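Local coordinates for protein extracellular sialidase/neuraminidase, putative (Aspergillus fumigatus, PDB 2XZI) that hydrolyses the glycosidic bonds of terminal sialic acids as an extracellular fungal sialidase, acting as a Kdnase that releases deaminated neuraminic acid (KDN), at residues A[303-308]-A[322-327]. Numbering follows the deposited sequence.
Sequences RAMRVR and RKLEDA. With KDM (deamino-alpha-neuraminic acid), chain D.
L324 turns its side chain toward M305 and V307, and its two methyl branches divide the work: CD1 packs against CB of M305 at 3.7 Å, while CD2 reaches CG1 of V307 at 4.1 Å, the valine and leucine side chains crossing at about a right angle. L294 of strand 290-294 touches all three residues, and W379 and I380 of helix 377-381 also lie on V307. R306 and K323, a non-hydrogen-bonded pair, lie on the face opposite V307 and R322; the arginine, turned at chi2 (99°), lays CD 3.7 Å from the carbonyl carbon of R322, and its NH1 bonds the backbone O of Y320, whose ring also makes a cation-pi contact with the guanidinium. Both segments belong to the antiparallel hairpin of strands 305-310 and 322-323, neighbours in a four-stranded blade of the sialidase beta-propeller, with 322-323 at its edge. V307 and R322 form its hydrogen-bonded pair, with V307 N to R322 O at 3.0 Å and R322 N to V307 O at 2.9 Å. Where 322-323 gives way to a 3-10 turn, L324 N still donates to M305 O, 3.0 Å away and from above the carbonyl plane. Beyond the hairpin, R303 extends from CG to NE to a bound deamino-alpha-neuraminic acid, whose O4 lies in the guanidinium plane, 2.9 Å from NE and 3.3 Å from NH2; D356 also binds this sugar.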
# COMPACT_ATOMS: atom_id res chain seq x y z
N ARG A 303 3.87 -15.27 5.22
CA ARG A 303 3.77 -15.20 6.67
C ARG A 303 5.12 -15.00 7.35
O ARG A 303 5.37 -15.54 8.43
CB ARG A 303 3.14 -16.48 7.22
CG ARG A 303 1.71 -16.70 6.78
CD ARG A 303 1.10 -17.85 7.58
NE ARG A 303 -0.22 -18.19 7.05
CZ ARG A 303 -0.92 -19.28 7.39
NH1 ARG A 303 -0.44 -20.16 8.26
NH2 ARG A 303 -2.11 -19.49 6.83
N ALA A 304 6.00 -14.24 6.72
CA ALA A 304 7.33 -14.00 7.26
C ALA A 304 7.62 -12.49 7.31
O ALA A 304 8.70 -12.05 6.96
CB ALA A 304 8.40 -14.73 6.43
N MET A 305 6.64 -11.71 7.76
CA MET A 305 6.75 -10.25 7.71
C MET A 305 7.95 -9.75 8.50
O MET A 305 8.13 -10.11 9.66
CB MET A 305 5.49 -9.57 8.24
CG MET A 305 4.21 -9.82 7.42
SD MET A 305 4.37 -9.59 5.65
CE MET A 305 4.71 -7.81 5.54
N ARG A 306 8.76 -8.91 7.85
CA ARG A 306 10.01 -8.43 8.42
C ARG A 306 10.18 -6.98 8.04
O ARG A 306 10.17 -6.66 6.85
CB ARG A 306 11.16 -9.22 7.81
CG ARG A 306 12.54 -8.90 8.40
CD ARG A 306 12.95 -9.94 9.45
NE ARG A 306 13.14 -11.26 8.85
CZ ARG A 306 14.21 -11.63 8.14
NH1 ARG A 306 15.22 -10.79 7.92
NH2 ARG A 306 14.26 -12.86 7.63
N VAL A 307 10.37 -6.12 9.04
CA VAL A 307 10.67 -4.71 8.79
C VAL A 307 12.18 -4.51 8.93
O VAL A 307 12.78 -5.06 9.86
CB VAL A 307 9.84 -3.77 9.71
CG1 VAL A 307 10.23 -3.92 11.20
CG2 VAL A 307 9.97 -2.33 9.23
N ARG A 308 12.78 -3.74 8.02
CA ARG A 308 14.23 -3.57 7.95
C ARG A 308 14.65 -2.13 7.76
O ARG A 308 13.86 -1.31 7.26
CB ARG A 308 14.77 -4.32 6.74
CG ARG A 308 14.43 -5.81 6.68
CD ARG A 308 14.93 -6.30 5.35
NE ARG A 308 14.54 -7.65 4.97
CZ ARG A 308 15.36 -8.70 5.01
NH1 ARG A 308 16.60 -8.57 5.49
NH2 ARG A 308 14.93 -9.87 4.57
N ARG A 322 13.57 -6.87 12.01
CA ARG A 322 12.82 -7.58 13.03
C ARG A 322 11.55 -8.22 12.45
O ARG A 322 10.84 -7.61 11.65
CB ARG A 322 12.47 -6.66 14.20
CG ARG A 322 11.97 -7.42 15.42
CD ARG A 322 12.00 -6.59 16.69
NE ARG A 322 11.82 -7.47 17.84
CZ ARG A 322 11.95 -7.10 19.11
NH1 ARG A 322 12.28 -5.85 19.42
NH2 ARG A 322 11.79 -8.01 20.07
N LYS A 323 11.29 -9.45 12.85
CA LYS A 323 10.05 -10.11 12.49
C LYS A 323 8.89 -9.48 13.21
O LYS A 323 8.93 -9.30 14.43
CB LYS A 323 10.09 -11.59 12.88
CG LYS A 323 11.15 -12.38 12.20
CD LYS A 323 11.07 -13.83 12.68
CE LYS A 323 12.13 -14.70 12.05
NZ LYS A 323 12.05 -16.10 12.56
N LEU A 324 7.82 -9.18 12.47
CA LEU A 324 6.60 -8.66 13.11
C LEU A 324 5.99 -9.64 14.12
O LEU A 324 5.34 -9.22 15.08
CB LEU A 324 5.54 -8.21 12.10
CG LEU A 324 5.98 -7.12 11.13
CD1 LEU A 324 4.80 -6.59 10.35
CD2 LEU A 324 6.75 -5.97 11.82
N GLU A 325 6.26 -10.94 13.92
CA GLU A 325 5.73 -11.95 14.83
C GLU A 325 6.33 -11.86 16.24
O GLU A 325 5.81 -12.45 17.17
CB GLU A 325 5.83 -13.37 14.22
CG GLU A 325 7.04 -13.65 13.34
CD GLU A 325 6.84 -14.84 12.41
OE1 GLU A 325 6.45 -15.92 12.90
OE2 GLU A 325 7.09 -14.69 11.18
N ASP A 326 7.40 -11.07 16.41
CA ASP A 326 7.93 -10.78 17.75
C ASP A 326 6.95 -9.96 18.59
O ASP A 326 7.06 -9.93 19.83
CB ASP A 326 9.25 -10.00 17.67
CG ASP A 326 10.41 -10.81 17.13
OD1 ASP A 326 10.24 -11.99 16.79
OD2 ASP A 326 11.52 -10.22 17.06
N ALA A 327 6.02 -9.29 17.92
CA ALA A 327 4.95 -8.53 18.57
C ALA A 327 3.63 -9.00 17.95
O ALA A 327 2.92 -8.24 17.30
CB ALA A 327 5.16 -7.03 18.35
C2 KDM D . -0.41 -18.58 1.98
C1 KDM D . 0.82 -17.77 1.52
C3 KDM D . -0.74 -18.31 3.47
C4 KDM D . -1.31 -16.89 3.66
C5 KDM D . -2.46 -16.61 2.67
C6 KDM D . -2.02 -16.91 1.22
C7 KDM D . -3.03 -16.75 0.06
C8 KDM D . -2.34 -17.07 -1.29
C9 KDM D . -3.28 -17.02 -2.52
O5 KDM D . -2.88 -15.24 2.78
O1A KDM D . 0.78 -17.28 0.37
O1B KDM D . 1.77 -17.65 2.33
O4 KDM D . -1.77 -16.76 5.01
O6 KDM D . -1.57 -18.30 1.17
O7 KDM D . -4.15 -17.63 0.26
O8 KDM D . -1.23 -16.19 -1.50
O9 KDM D . -4.32 -16.05 -2.35
O2 KDM D . -0.13 -19.98 1.84